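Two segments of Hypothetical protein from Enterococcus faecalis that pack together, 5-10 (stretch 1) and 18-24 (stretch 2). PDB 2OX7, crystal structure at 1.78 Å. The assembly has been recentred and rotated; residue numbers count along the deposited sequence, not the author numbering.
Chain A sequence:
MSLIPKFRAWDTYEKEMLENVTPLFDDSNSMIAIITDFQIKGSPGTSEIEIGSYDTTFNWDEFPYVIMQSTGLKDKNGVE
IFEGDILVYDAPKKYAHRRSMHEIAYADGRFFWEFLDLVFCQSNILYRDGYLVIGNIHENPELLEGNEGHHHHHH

Stretch 1 (5-10) PKFRAW
Stretch 2 (18-24) LENVTPL

Residues 7-10 form an extended strand that meets residues 18-24 in antiparallel register at A9 and L18, whose CA atoms lie 5.1 Å apart. Here the backbones are tightly laced: L18 N donates to A9 O at 2.7 Å, almost linearly (178°), and A9 N donates to L18 O at 2.9 Å (163°). The same carbonyl, L18 O, also receives a CA-H contact from R8 CA at 3.3 Å.

Stretch 2 then turns a corner at N20, which adopts a left-handed conformation (phi/psi 51/53), whereas its neighbours E19 and V21 are extended (-92/154 and -94/160). Beyond the corner, strand 21-24 runs at 79° to strand 7-10, with the axes 6.1 Å apart at closest approach. V21 N still reaches F7 O at 3.0 Å (149°). A water fills the gap beside this bond, accepting from F7 N at 3.0 Å and donating to V21 O at 2.7 Å, and it also takes a weak hydrogen bond from N20 ND2 at 3.1 Å.

F7, A9, L18 and V21 project from one face of this pairing. V21 (chi1 m) sets its CG2 methyl into the hollow between F7 and A9, 4.0 Å from F7 CB and 4.0 Å from A9 CB. The small A9 side chain leaves room for this methyl while its CB stays 4.5 Å from L18 CB. L18 is m,t.

F7 makes the largest contribution from stretch 1, with 82 Å² covered. Its m rotamer (chi2 -83°) offers a ring face to P23, whose CG sits 4.0 Å from the ring centroid, 15° off the normal, while P23 CD approaches F7 CD2 at 3.5 Å. The C-gamma endo proline ring is a compact, rigid lid for the flat aromatic surface; V21 O lies at the ring edge, near its plane. T22, between these two contacts, points away, whereas P23 points toward stretch 1.

Polar side chains supply further links. K6, t,t,t,p from a sideways CB, brings NZ to N20 OD1 at 2.9 Å; the long aliphatic chain lets its ammonium group reach the corner. R8 is p,t,t with chi4 -176°, and its extended end leads away from stretch 2. E19 (m,m, chi3 -26°) curls back from a CB that points away, so OE1 comes within 3.8 Å of R8 CB. A second water joins their ends, donating to E19 OE2 at 2.6 Å and accepting from R8 NH1 at 2.9 Å. Altogether the contact buries 455 Å², both sides summed.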

ATOM      1  N   PRO A   5      12.061   0.779  18.382  1.00 31.42           N
ATOM      2  CA  PRO A   5      11.090  -0.136  19.038  1.00 30.87           C
ATOM      3  C   PRO A   5      10.657   0.353  20.417  1.00 29.69           C
ATOM      4  O   PRO A   5      11.472   0.519  21.339  1.00 30.76           O
ATOM      5  CB  PRO A   5      11.829  -1.463  19.170  1.00 31.35           C
ATOM      6  CG  PRO A   5      13.269  -1.175  18.877  1.00 31.50           C
ATOM      7  CD  PRO A   5      13.420   0.201  18.280  1.00 30.84           C
ATOM      8  N   LYS A   6       9.360   0.550  20.548  1.00 27.83           N
ATOM      9  CA  LYS A   6       8.786   1.014  21.764  1.00 26.25           C
ATOM     10  C   LYS A   6       7.539   0.180  21.964  1.00 25.00           C
ATOM     11  O   LYS A   6       6.752  -0.005  21.012  1.00 24.62           O
ATOM     12  CB  LYS A   6       8.476   2.507  21.670  1.00 26.30           C
ATOM     13  CG  LYS A   6       7.856   3.070  22.904  1.00 30.32           C
ATOM     14  CD  LYS A   6       7.795   4.586  22.789  1.00 36.12           C
ATOM     15  CE  LYS A   6       7.716   5.209  24.162  1.00 40.87           C
ATOM     16  NZ  LYS A   6       9.111   5.312  24.725  1.00 47.03           N
ATOM     17  N   PHE A   7       7.365  -0.348  23.181  1.00 22.95           N
ATOM     18  CA  PHE A   7       6.280  -1.274  23.446  1.00 23.32           C
ATOM     19  C   PHE A   7       5.469  -0.883  24.659  1.00 24.39           C
ATOM     20  O   PHE A   7       6.013  -0.328  25.624  1.00 24.62           O
ATOM     21  CB  PHE A   7       6.807  -2.722  23.671  1.00 24.08           C
ATOM     22  CG  PHE A   7       7.594  -3.246  22.512  1.00 25.72           C
ATOM     23  CD1 PHE A   7       6.950  -3.801  21.404  1.00 26.44           C
ATOM     24  CD2 PHE A   7       8.976  -3.155  22.515  1.00 24.83           C
ATOM     25  CE1 PHE A   7       7.702  -4.262  20.305  1.00 27.52           C
ATOM     26  CE2 PHE A   7       9.721  -3.592  21.440  1.00 27.03           C
ATOM     27  CZ  PHE A   7       9.080  -4.151  20.330  1.00 26.86           C
ATOM     28  N   ARG A   8       4.184  -1.210  24.607  1.00 24.23           N
ATOM     29  CA  ARG A   8       3.290  -1.140  25.785  1.00 25.31           C
ATOM     30  C   ARG A   8       2.634  -2.510  25.948  1.00 26.25           C
ATOM     31  O   ARG A   8       2.604  -3.321  25.009  1.00 25.54           O
ATOM     32  CB  ARG A   8       2.227  -0.043  25.648  1.00 24.91           C
ATOM     33  CG  ARG A   8       1.214  -0.322  24.560  1.00 23.31           C
ATOM     34  CD  ARG A   8       0.257   0.828  24.352  1.00 24.22           C
ATOM     35  NE  ARG A   8      -0.786   0.444  23.379  1.00 21.80           N
ATOM     36  CZ  ARG A   8      -1.727   1.278  22.939  1.00 19.57           C
ATOM     37  NH1 ARG A   8      -1.715   2.535  23.354  1.00 22.72           N
ATOM     38  NH2 ARG A   8      -2.635   0.857  22.056  1.00 21.22           N
ATOM     39  N   ALA A   9       2.126  -2.784  27.152  1.00 26.87           N
ATOM     40  CA  ALA A   9       1.529  -4.086  27.441  1.00 28.33           C
ATOM     41  C   ALA A   9       0.259  -3.936  28.249  1.00 29.13           C
ATOM     42  O   ALA A   9       0.192  -3.123  29.173  1.00 30.49           O
ATOM     43  CB  ALA A   9       2.489  -4.970  28.196  1.00 29.35           C
ATOM     44  N   TRP A  10      -0.755  -4.683  27.855  1.00 29.88           N
ATOM     45  CA  TRP A  10      -2.016  -4.703  28.580  1.00 31.70           C
ATOM     46  C   TRP A  10      -1.923  -5.930  29.447  1.00 32.18           C
ATOM     47  O   TRP A  10      -1.702  -7.027  28.941  1.00 30.92           O
ATOM     48  CB  TRP A  10      -3.178  -4.844  27.618  1.00 32.09           C
ATOM     49  CG  TRP A  10      -4.529  -5.007  28.272  1.00 32.56           C
ATOM     50  CD1 TRP A  10      -5.345  -6.107  28.195  1.00 32.54           C
ATOM     51  CD2 TRP A  10      -5.228  -4.038  29.055  1.00 31.86           C
ATOM     52  NE1 TRP A  10      -6.507  -5.876  28.889  1.00 35.39           N
ATOM     53  CE2 TRP A  10      -6.463  -4.619  29.429  1.00 32.73           C
ATOM     54  CE3 TRP A  10      -4.940  -2.728  29.465  1.00 31.47           C
ATOM     55  CZ2 TRP A  10      -7.413  -3.937  30.199  1.00 34.01           C
ATOM     56  CZ3 TRP A  10      -5.860  -2.058  30.250  1.00 33.88           C
ATOM     57  CH2 TRP A  10      -7.100  -2.668  30.608  1.00 32.77           C
ATOM     58  N   LEU A  18       0.558  -1.024  30.807  1.00 34.46           N
ATOM     59  CA  LEU A  18       1.909  -0.723  31.237  1.00 33.21           C
ATOM     60  C   LEU A  18       2.642  -0.057  30.111  1.00 32.70           C
ATOM     61  O   LEU A  18       2.688  -0.617  29.008  1.00 31.42           O
ATOM     62  CB  LEU A  18       2.623  -2.023  31.568  1.00 33.77           C
ATOM     63  CG  LEU A  18       1.907  -2.907  32.594  1.00 36.29           C
ATOM     64  CD1 LEU A  18       2.714  -4.181  32.772  1.00 36.45           C
ATOM     65  CD2 LEU A  18       1.730  -2.184  33.919  1.00 37.20           C
ATOM     66  N   GLU A  19       3.250   1.101  30.381  1.00 31.89           N
ATOM     67  CA  GLU A  19       3.982   1.807  29.334  1.00 33.63           C
ATOM     68  C   GLU A  19       5.448   1.441  29.298  1.00 33.88           C
ATOM     69  O   GLU A  19       6.034   1.046  30.314  1.00 34.45           O
ATOM     70  CB  GLU A  19       3.824   3.324  29.471  1.00 34.08           C
ATOM     71  CG  GLU A  19       2.388   3.787  29.456  1.00 34.84           C
ATOM     72  CD  GLU A  19       1.688   3.535  28.119  1.00 39.42           C
ATOM     73  OE1 GLU A  19       2.367   3.456  27.064  1.00 42.45           O
ATOM     74  OE2 GLU A  19       0.444   3.421  28.129  1.00 41.44           O
ATOM     75  N   ASN A  20       6.037   1.580  28.114  1.00 33.90           N
ATOM     76  CA  ASN A  20       7.465   1.516  27.928  1.00 34.93           C
ATOM     77  C   ASN A  20       8.100   0.280  28.538  1.00 34.58           C
ATOM     78  O   ASN A  20       9.077   0.378  29.303  1.00 36.24           O
ATOM     79  CB  ASN A  20       8.135   2.794  28.429  1.00 36.92           C
ATOM     80  CG  ASN A  20       9.107   3.361  27.425  1.00 39.69           C
ATOM     81  OD1 ASN A  20       9.453   4.547  27.486  1.00 47.67           O
ATOM     82  ND2 ASN A  20       9.579   2.519  26.504  1.00 42.82           N
ATOM     83  N   VAL A  21       7.559  -0.876  28.160  1.00 32.49           N
ATOM     84  CA  VAL A  21       8.036  -2.201  28.620  1.00 32.46           C
ATOM     85  C   VAL A  21       9.035  -2.818  27.639  1.00 32.74           C
ATOM     86  O   VAL A  21       9.067  -2.443  26.456  1.00 31.47           O
ATOM     87  CB  VAL A  21       6.868  -3.218  28.836  1.00 32.44           C
ATOM     88  CG1 VAL A  21       5.774  -2.653  29.756  1.00 32.46           C
ATOM     89  CG2 VAL A  21       6.248  -3.717  27.503  1.00 30.82           C
ATOM     90  N   THR A  22       9.835  -3.776  28.121  1.00 32.09           N
ATOM     91  CA  THR A  22      10.713  -4.542  27.239  1.00 32.91           C
ATOM     92  C   THR A  22      10.269  -5.992  27.240  1.00 33.17           C
ATOM     93  O   THR A  22      10.412  -6.683  28.245  1.00 33.26           O
ATOM     94  CB  THR A  22      12.190  -4.446  27.683  1.00 33.31           C
ATOM     95  OG1 THR A  22      12.567  -3.066  27.756  1.00 34.04           O
ATOM     96  CG2 THR A  22      13.108  -5.153  26.691  1.00 34.18           C
ATOM     97  N   PRO A  23       9.691  -6.465  26.124  1.00 33.25           N
ATOM     98  CA  PRO A  23       9.211  -7.842  26.070  1.00 33.09           C
ATOM     99  C   PRO A  23      10.358  -8.812  25.794  1.00 33.71           C
ATOM    100  O   PRO A  23      11.261  -8.502  25.012  1.00 31.97           O
ATOM    101  CB  PRO A  23       8.222  -7.813  24.896  1.00 33.60           C
ATOM    102  CG  PRO A  23       8.769  -6.773  23.982  1.00 33.04           C
ATOM    103  CD  PRO A  23       9.455  -5.750  24.849  1.00 33.40           C
ATOM    104  N   LEU A  24      10.357  -9.963  26.477  1.00 34.69           N
ATOM    105  CA  LEU A  24      11.440 -10.936  26.297  1.00 36.61           C
ATOM    106  C   LEU A  24      10.890 -12.224  25.697  1.00 36.96           C
ATOM    107  O   LEU A  24       9.949 -12.808  26.232  1.00 37.35           O
ATOM    108  CB  LEU A  24      12.175 -11.211  27.633  1.00 36.17           C
ATOM    109  CG  LEU A  24      13.237 -10.221  28.148  1.00 37.06           C
ATOM    110  CD1 LEU A  24      12.737  -8.802  28.273  1.00 39.74           C
ATOM    111  CD2 LEU A  24      13.774 -10.672  29.524  1.00 37.24           C
TER
HETATM  112  O   HOH W   1       9.672  -0.256  25.067  1.00 29.92           O
HETATM  113  O   HOH W   2      -0.656   3.681  25.820  1.00 35.13           O